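Octaprenyl-diphosphate synthase (Roseobacter denitrificans, PDB 4JXN) probably makes all-trans-octaprenyl diphosphate from farnesyl diphosphate and five isopentenyl diphosphates, supplying the precursor of the side chain of ubiquinone and menaquinone. Local coordinates at residues F241-A253 with W265-L279. Sequence-based numbering, arbitrary orientation.
Sequences FRERKLTMPLIKA and WVRTIEKGKQEEGDL
The backbones of 241-253 and 265-279 come closest at Arg244 and Ile269 (CA atoms 4.7 Å apart), where a Schellman motif ends helix 239-242 beside helix 259-270. Arg244, bent at chi3 (62°), turns its guanidinium side-on: NE (2.5 Å) and NH1 (2.8 Å) both donate to Ile269 O, in the guanidinium plane. Gly272 CA lies over one face of that group, 3.3 Å above its plane and toward the rim. With an alanine in place of Arg244 the Ile269 carbonyl would probably lose both these donors, and Gly272 CA the flat group packed against it. In the all-helical FPP/GGPP synthase fold the contact ties helices 239-242 and 248-254 to helices 259-270 and 278-288. Phe241 enters as a knob among Thr268, Ile269, Asp278 and Leu279; with CG anti to the backbone N (chi1 176°), its ring swings in, and CD2 meets Leu279 CD1 at 3.6 Å. The Gln274 amide stacks over one ring face, planes 21° apart, while NE2 bonds Thr268 O at 2.8 Å and, weakly, Phe241 O at 3.3 Å. Leu250 CD2 and Ala253 CB lie 3.9 Å from Trp265 CZ3 and CZ2 respectively, and a water accepting from Trp265 NE1 donates weakly to Ala253 O.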
loop_
_atom_site.group_PDB
_atom_site.type_symbol
_atom_site.label_atom_id
_atom_site.label_comp_id
_atom_site.label_asym_id
_atom_site.label_seq_id
_atom_site.Cartn_x
_atom_site.Cartn_y
_atom_site.Cartn_z
ATOM N N PHE A 241 -24.423 4.968 13.960
ATOM C CA PHE A 241 -24.867 4.631 15.322
ATOM C C PHE A 241 -24.662 3.145 15.656
ATOM O O PHE A 241 -24.015 2.825 16.657
ATOM C CB PHE A 241 -26.340 5.039 15.516
ATOM C CG PHE A 241 -26.921 4.638 16.847
ATOM C CD1 PHE A 241 -26.293 4.997 18.037
ATOM C CD2 PHE A 241 -28.111 3.917 16.913
ATOM C CE1 PHE A 241 -26.831 4.628 19.261
ATOM C CE2 PHE A 241 -28.652 3.546 18.135
ATOM C CZ PHE A 241 -28.013 3.907 19.310
ATOM N N ARG A 242 -25.154 2.253 14.808
ATOM C CA ARG A 242 -24.921 0.833 15.006
ATOM C C ARG A 242 -23.434 0.517 14.941
ATOM O O ARG A 242 -22.937 -0.259 15.749
ATOM C CB ARG A 242 -25.702 0.023 13.983
ATOM C CG ARG A 242 -27.075 0.610 13.730
ATOM C CD ARG A 242 -27.773 -0.011 12.535
ATOM N NE ARG A 242 -29.075 0.595 12.262
ATOM C CZ ARG A 242 -29.489 0.957 11.052
ATOM N NH1 ARG A 242 -28.703 0.784 9.999
ATOM N NH2 ARG A 242 -30.686 1.500 10.890
ATOM N N GLU A 243 -22.735 1.142 13.993
ATOM C CA GLU A 243 -21.272 1.007 13.828
ATOM C C GLU A 243 -20.441 1.529 15.000
ATOM O O GLU A 243 -19.243 1.238 15.077
ATOM C CB GLU A 243 -20.787 1.737 12.565
ATOM C CG GLU A 243 -20.892 0.955 11.266
ATOM C CD GLU A 243 -20.173 1.657 10.123
ATOM O OE1 GLU A 243 -20.833 2.012 9.123
ATOM O OE2 GLU A 243 -18.946 1.872 10.233
ATOM N N ARG A 244 -21.048 2.330 15.878
ATOM C CA ARG A 244 -20.364 2.848 17.071
ATOM C C ARG A 244 -19.226 3.783 16.639
ATOM O O ARG A 244 -18.201 3.933 17.315
ATOM C CB ARG A 244 -19.870 1.694 17.962
ATOM C CG ARG A 244 -20.948 0.648 18.260
ATOM C CD ARG A 244 -20.363 -0.687 18.698
ATOM N NE ARG A 244 -19.602 -0.535 19.934
ATOM C CZ ARG A 244 -18.775 -1.442 20.446
ATOM N NH1 ARG A 244 -18.125 -1.170 21.583
ATOM N NH2 ARG A 244 -18.582 -2.605 19.832
ATOM N N LYS A 245 -19.454 4.427 15.499
ATOM C CA LYS A 245 -18.494 5.307 14.861
ATOM C C LYS A 245 -18.904 6.728 15.220
ATOM O O LYS A 245 -20.060 7.110 15.005
ATOM C CB LYS A 245 -18.544 5.074 13.349
ATOM C CG LYS A 245 -17.523 5.842 12.524
ATOM C CD LYS A 245 -17.203 5.096 11.232
ATOM C CE LYS A 245 -16.956 6.038 10.064
ATOM N NZ LYS A 245 -18.234 6.486 9.440
ATOM N N LEU A 246 -17.976 7.500 15.788
ATOM C CA LEU A 246 -18.305 8.833 16.304
ATOM C C LEU A 246 -18.333 9.916 15.220
ATOM O O LEU A 246 -17.342 10.597 14.954
ATOM C CB LEU A 246 -17.376 9.229 17.457
ATOM C CG LEU A 246 -17.643 8.509 18.786
ATOM C CD1 LEU A 246 -16.784 9.119 19.883
ATOM C CD2 LEU A 246 -19.115 8.551 19.185
ATOM N N THR A 247 -19.504 10.025 14.600
ATOM C CA THR A 247 -19.888 11.097 13.693
ATOM C C THR A 247 -19.972 12.433 14.462
ATOM O O THR A 247 -20.050 12.450 15.696
ATOM C CB THR A 247 -21.268 10.737 13.100
ATOM O OG1 THR A 247 -21.332 9.327 12.872
ATOM C CG2 THR A 247 -21.511 11.404 11.820
ATOM N N MET A 248 -19.946 13.555 13.747
ATOM C CA MET A 248 -20.003 14.863 14.407
ATOM C C MET A 248 -21.300 15.086 15.193
ATOM O O MET A 248 -21.255 15.591 16.316
ATOM C CB MET A 248 -19.813 16.001 13.403
ATOM C CG MET A 248 -19.756 17.379 14.053
ATOM S SD MET A 248 -19.280 18.706 12.926
ATOM C CE MET A 248 -17.499 18.487 12.885
ATOM N N PRO A 249 -22.458 14.758 14.599
ATOM C CA PRO A 249 -23.713 14.873 15.367
ATOM C C PRO A 249 -23.681 14.132 16.709
ATOM O O PRO A 249 -24.229 14.623 17.709
ATOM C CB PRO A 249 -24.746 14.223 14.448
ATOM C CG PRO A 249 -24.163 14.318 13.081
ATOM C CD PRO A 249 -22.695 14.129 13.293
ATOM N N LEU A 250 -23.019 12.974 16.736
ATOM C CA LEU A 250 -22.879 12.196 17.973
ATOM C C LEU A 250 -21.936 12.857 18.953
ATOM O O LEU A 250 -22.174 12.841 20.159
ATOM C CB LEU A 250 -22.431 10.763 17.675
ATOM C CG LEU A 250 -23.432 9.962 16.832
ATOM C CD1 LEU A 250 -22.788 8.694 16.290
ATOM C CD2 LEU A 250 -24.680 9.624 17.633
ATOM N N ILE A 251 -20.870 13.459 18.440
ATOM C CA ILE A 251 -19.914 14.135 19.306
ATOM C C ILE A 251 -20.555 15.321 19.999
ATOM O O ILE A 251 -20.338 15.576 21.199
ATOM C CB ILE A 251 -18.687 14.638 18.505
ATOM C CG1 ILE A 251 -17.847 13.457 18.027
ATOM C CG2 ILE A 251 -17.820 15.567 19.353
ATOM C CD1 ILE A 251 -16.885 13.804 16.914
ATOM N N LYS A 252 -21.296 16.082 19.211
ATOM C CA LYS A 252 -21.968 17.254 19.716
ATOM C C LYS A 252 -23.073 16.875 20.719
ATOM O O LYS A 252 -23.336 17.625 21.663
ATOM C CB LYS A 252 -22.551 18.046 18.548
ATOM C CG LYS A 252 -21.527 18.832 17.747
ATOM C CD LYS A 252 -22.222 19.874 16.879
ATOM C CE LYS A 252 -21.251 20.658 16.003
ATOM N NZ LYS A 252 -20.554 21.727 16.766
ATOM N N ALA A 253 -23.718 15.722 20.513
ATOM C CA ALA A 253 -24.727 15.224 21.473
ATOM C C ALA A 253 -24.074 14.781 22.774
ATOM O O ALA A 253 -24.447 15.241 23.864
ATOM C CB ALA A 253 -25.529 14.085 20.876
ATOM N N TRP A 265 -25.003 6.680 26.208
ATOM C CA TRP A 265 -23.903 6.734 25.230
ATOM C C TRP A 265 -22.823 5.710 25.550
ATOM O O TRP A 265 -22.376 4.980 24.671
ATOM C CB TRP A 265 -23.284 8.132 25.152
ATOM C CG TRP A 265 -24.223 9.154 24.595
ATOM C CD1 TRP A 265 -24.637 10.297 25.200
ATOM C CD2 TRP A 265 -24.886 9.109 23.329
ATOM N NE1 TRP A 265 -25.526 10.962 24.405
ATOM C CE2 TRP A 265 -25.679 10.266 23.237
ATOM C CE3 TRP A 265 -24.895 8.195 22.270
ATOM C CZ2 TRP A 265 -26.485 10.540 22.126
ATOM C CZ3 TRP A 265 -25.680 8.470 21.169
ATOM C CH2 TRP A 265 -26.464 9.638 21.104
ATOM N N VAL A 266 -22.425 5.661 26.819
ATOM C CA VAL A 266 -21.466 4.664 27.323
ATOM C C VAL A 266 -21.851 3.234 26.937
ATOM O O VAL A 266 -20.988 2.399 26.667
ATOM C CB VAL A 266 -21.363 4.745 28.865
ATOM C CG1 VAL A 266 -20.542 3.587 29.422
ATOM C CG2 VAL A 266 -20.783 6.092 29.306
ATOM N N ARG A 267 -23.153 2.973 26.895
ATOM C CA ARG A 267 -23.695 1.632 26.688
ATOM C C ARG A 267 -23.795 1.193 25.225
ATOM O O ARG A 267 -23.474 0.049 24.894
ATOM C CB ARG A 267 -25.089 1.557 27.336
ATOM C CG ARG A 267 -25.843 0.248 27.123
ATOM C CD ARG A 267 -27.061 0.130 28.044
ATOM N NE ARG A 267 -28.155 1.046 27.699
ATOM C CZ ARG A 267 -28.967 0.909 26.644
ATOM N NH1 ARG A 267 -29.924 1.805 26.427
ATOM N NH2 ARG A 267 -28.831 -0.106 25.791
ATOM N N THR A 268 -24.290 2.080 24.365
ATOM C CA THR A 268 -24.600 1.743 22.964
ATOM C C THR A 268 -23.408 1.927 22.009
ATOM O O THR A 268 -23.470 1.529 20.837
ATOM C CB THR A 268 -25.768 2.609 22.444
ATOM O OG1 THR A 268 -25.497 3.992 22.716
ATOM C CG2 THR A 268 -27.077 2.223 23.118
ATOM N N ILE A 269 -22.344 2.542 22.524
ATOM C CA ILE A 269 -21.154 2.885 21.753
ATOM C C ILE A 269 -19.947 2.144 22.333
ATOM O O ILE A 269 -19.337 1.321 21.650
ATOM C CB ILE A 269 -20.893 4.416 21.775
ATOM C CG1 ILE A 269 -22.120 5.193 21.270
ATOM C CG2 ILE A 269 -19.657 4.775 20.960
ATOM C CD1 ILE A 269 -22.539 4.871 19.849
ATOM N N GLU A 270 -19.612 2.420 23.591
ATOM C CA GLU A 270 -18.441 1.800 24.214
ATOM C C GLU A 270 -18.664 0.344 24.638
ATOM O O GLU A 270 -17.721 -0.447 24.631
ATOM C CB GLU A 270 -17.948 2.646 25.382
ATOM C CG GLU A 270 -17.397 3.987 24.934
ATOM C CD GLU A 270 -16.671 4.722 26.040
ATOM O OE1 GLU A 270 -16.905 4.393 27.224
ATOM O OE2 GLU A 270 -15.870 5.630 25.724
ATOM N N LYS A 271 -19.899 -0.011 24.987
ATOM C CA LYS A 271 -20.252 -1.409 25.270
ATOM C C LYS A 271 -20.888 -2.115 24.066
ATOM O O LYS A 271 -20.994 -3.339 24.045
ATOM C CB LYS A 271 -21.200 -1.490 26.467
ATOM C CG LYS A 271 -20.526 -1.267 27.808
ATOM C CD LYS A 271 -19.773 -2.505 28.269
ATOM C CE LYS A 271 -19.338 -2.376 29.719
ATOM N NZ LYS A 271 -18.527 -1.149 29.948
ATOM N N GLY A 272 -21.337 -1.348 23.079
ATOM C CA GLY A 272 -21.946 -1.917 21.879
ATOM C C GLY A 272 -23.327 -2.529 22.054
ATOM O O GLY A 272 -23.921 -2.989 21.078
ATOM N N LYS A 273 -23.851 -2.526 23.278
ATOM C CA LYS A 273 -25.149 -3.146 23.554
ATOM C C LYS A 273 -26.315 -2.245 23.144
ATOM O O LYS A 273 -26.496 -1.166 23.708
ATOM C CB LYS A 273 -25.284 -3.517 25.039
ATOM C CG LYS A 273 -25.063 -4.996 25.345
ATOM C CD LYS A 273 -26.091 -5.516 26.346
ATOM C CE LYS A 273 -27.437 -5.801 25.685
ATOM N NZ LYS A 273 -28.591 -5.633 26.616
ATOM N N GLN A 274 -27.102 -2.712 22.173
ATOM C CA GLN A 274 -28.267 -1.986 21.668
ATOM C C GLN A 274 -29.497 -2.884 21.569
ATOM O O GLN A 274 -29.384 -4.096 21.372
ATOM C CB GLN A 274 -27.957 -1.376 20.301
ATOM C CG GLN A 274 -26.866 -0.322 20.366
ATOM C CD GLN A 274 -26.526 0.285 19.021
ATOM O OE1 GLN A 274 -27.352 0.330 18.102
ATOM N NE2 GLN A 274 -25.300 0.769 18.903
ATOM N N GLU A 275 -30.667 -2.269 21.712
ATOM C CA GLU A 275 -31.937 -2.981 21.697
ATOM C C GLU A 275 -32.925 -2.263 20.792
ATOM O O GLU A 275 -32.579 -1.295 20.115
ATOM C CB GLU A 275 -32.506 -3.079 23.122
ATOM C CG GLU A 275 -31.814 -4.101 24.016
ATOM C CD GLU A 275 -30.894 -3.470 25.047
ATOM O OE1 GLU A 275 -31.400 -2.798 25.973
ATOM O OE2 GLU A 275 -29.666 -3.663 24.944
ATOM N N GLU A 276 -34.152 -2.766 20.770
ATOM C CA GLU A 276 -35.267 -2.074 20.156
ATOM C C GLU A 276 -35.469 -0.739 20.862
ATOM O O GLU A 276 -35.403 -0.667 22.094
ATOM C CB GLU A 276 -36.535 -2.936 20.272
ATOM C CG GLU A 276 -37.819 -2.294 19.761
ATOM C CD GLU A 276 -37.725 -1.828 18.319
ATOM O OE1 GLU A 276 -38.451 -0.881 17.954
ATOM O OE2 GLU A 276 -36.927 -2.402 17.548
ATOM N N GLY A 277 -35.691 0.314 20.077
ATOM C CA GLY A 277 -35.960 1.652 20.612
ATOM C C GLY A 277 -34.747 2.566 20.710
ATOM O O GLY A 277 -34.900 3.780 20.839
ATOM N N ASP A 278 -33.545 1.990 20.630
ATOM C CA ASP A 278 -32.299 2.734 20.868
ATOM C C ASP A 278 -31.925 3.756 19.787
ATOM O O ASP A 278 -31.312 4.774 20.094
ATOM C CB ASP A 278 -31.122 1.775 21.097
ATOM C CG ASP A 278 -31.113 1.187 22.498
ATOM O OD1 ASP A 278 -32.187 1.141 23.128
ATOM O OD2 ASP A 278 -30.030 0.769 22.969
ATOM N N LEU A 279 -32.276 3.482 18.535
ATOM C CA LEU A 279 -32.037 4.424 17.439
ATOM C C LEU A 279 -32.937 5.655 17.568
ATOM O O LEU A 279 -32.511 6.782 17.301
ATOM C CB LEU A 279 -32.275 3.745 16.084
ATOM C CG LEU A 279 -32.148 4.620 14.833
ATOM C CD1 LEU A 279 -30.697 5.023 14.607
ATOM C CD2 LEU A 279 -32.711 3.902 13.615
HETATM O O HOH W 1 -26.636 13.435 24.718
#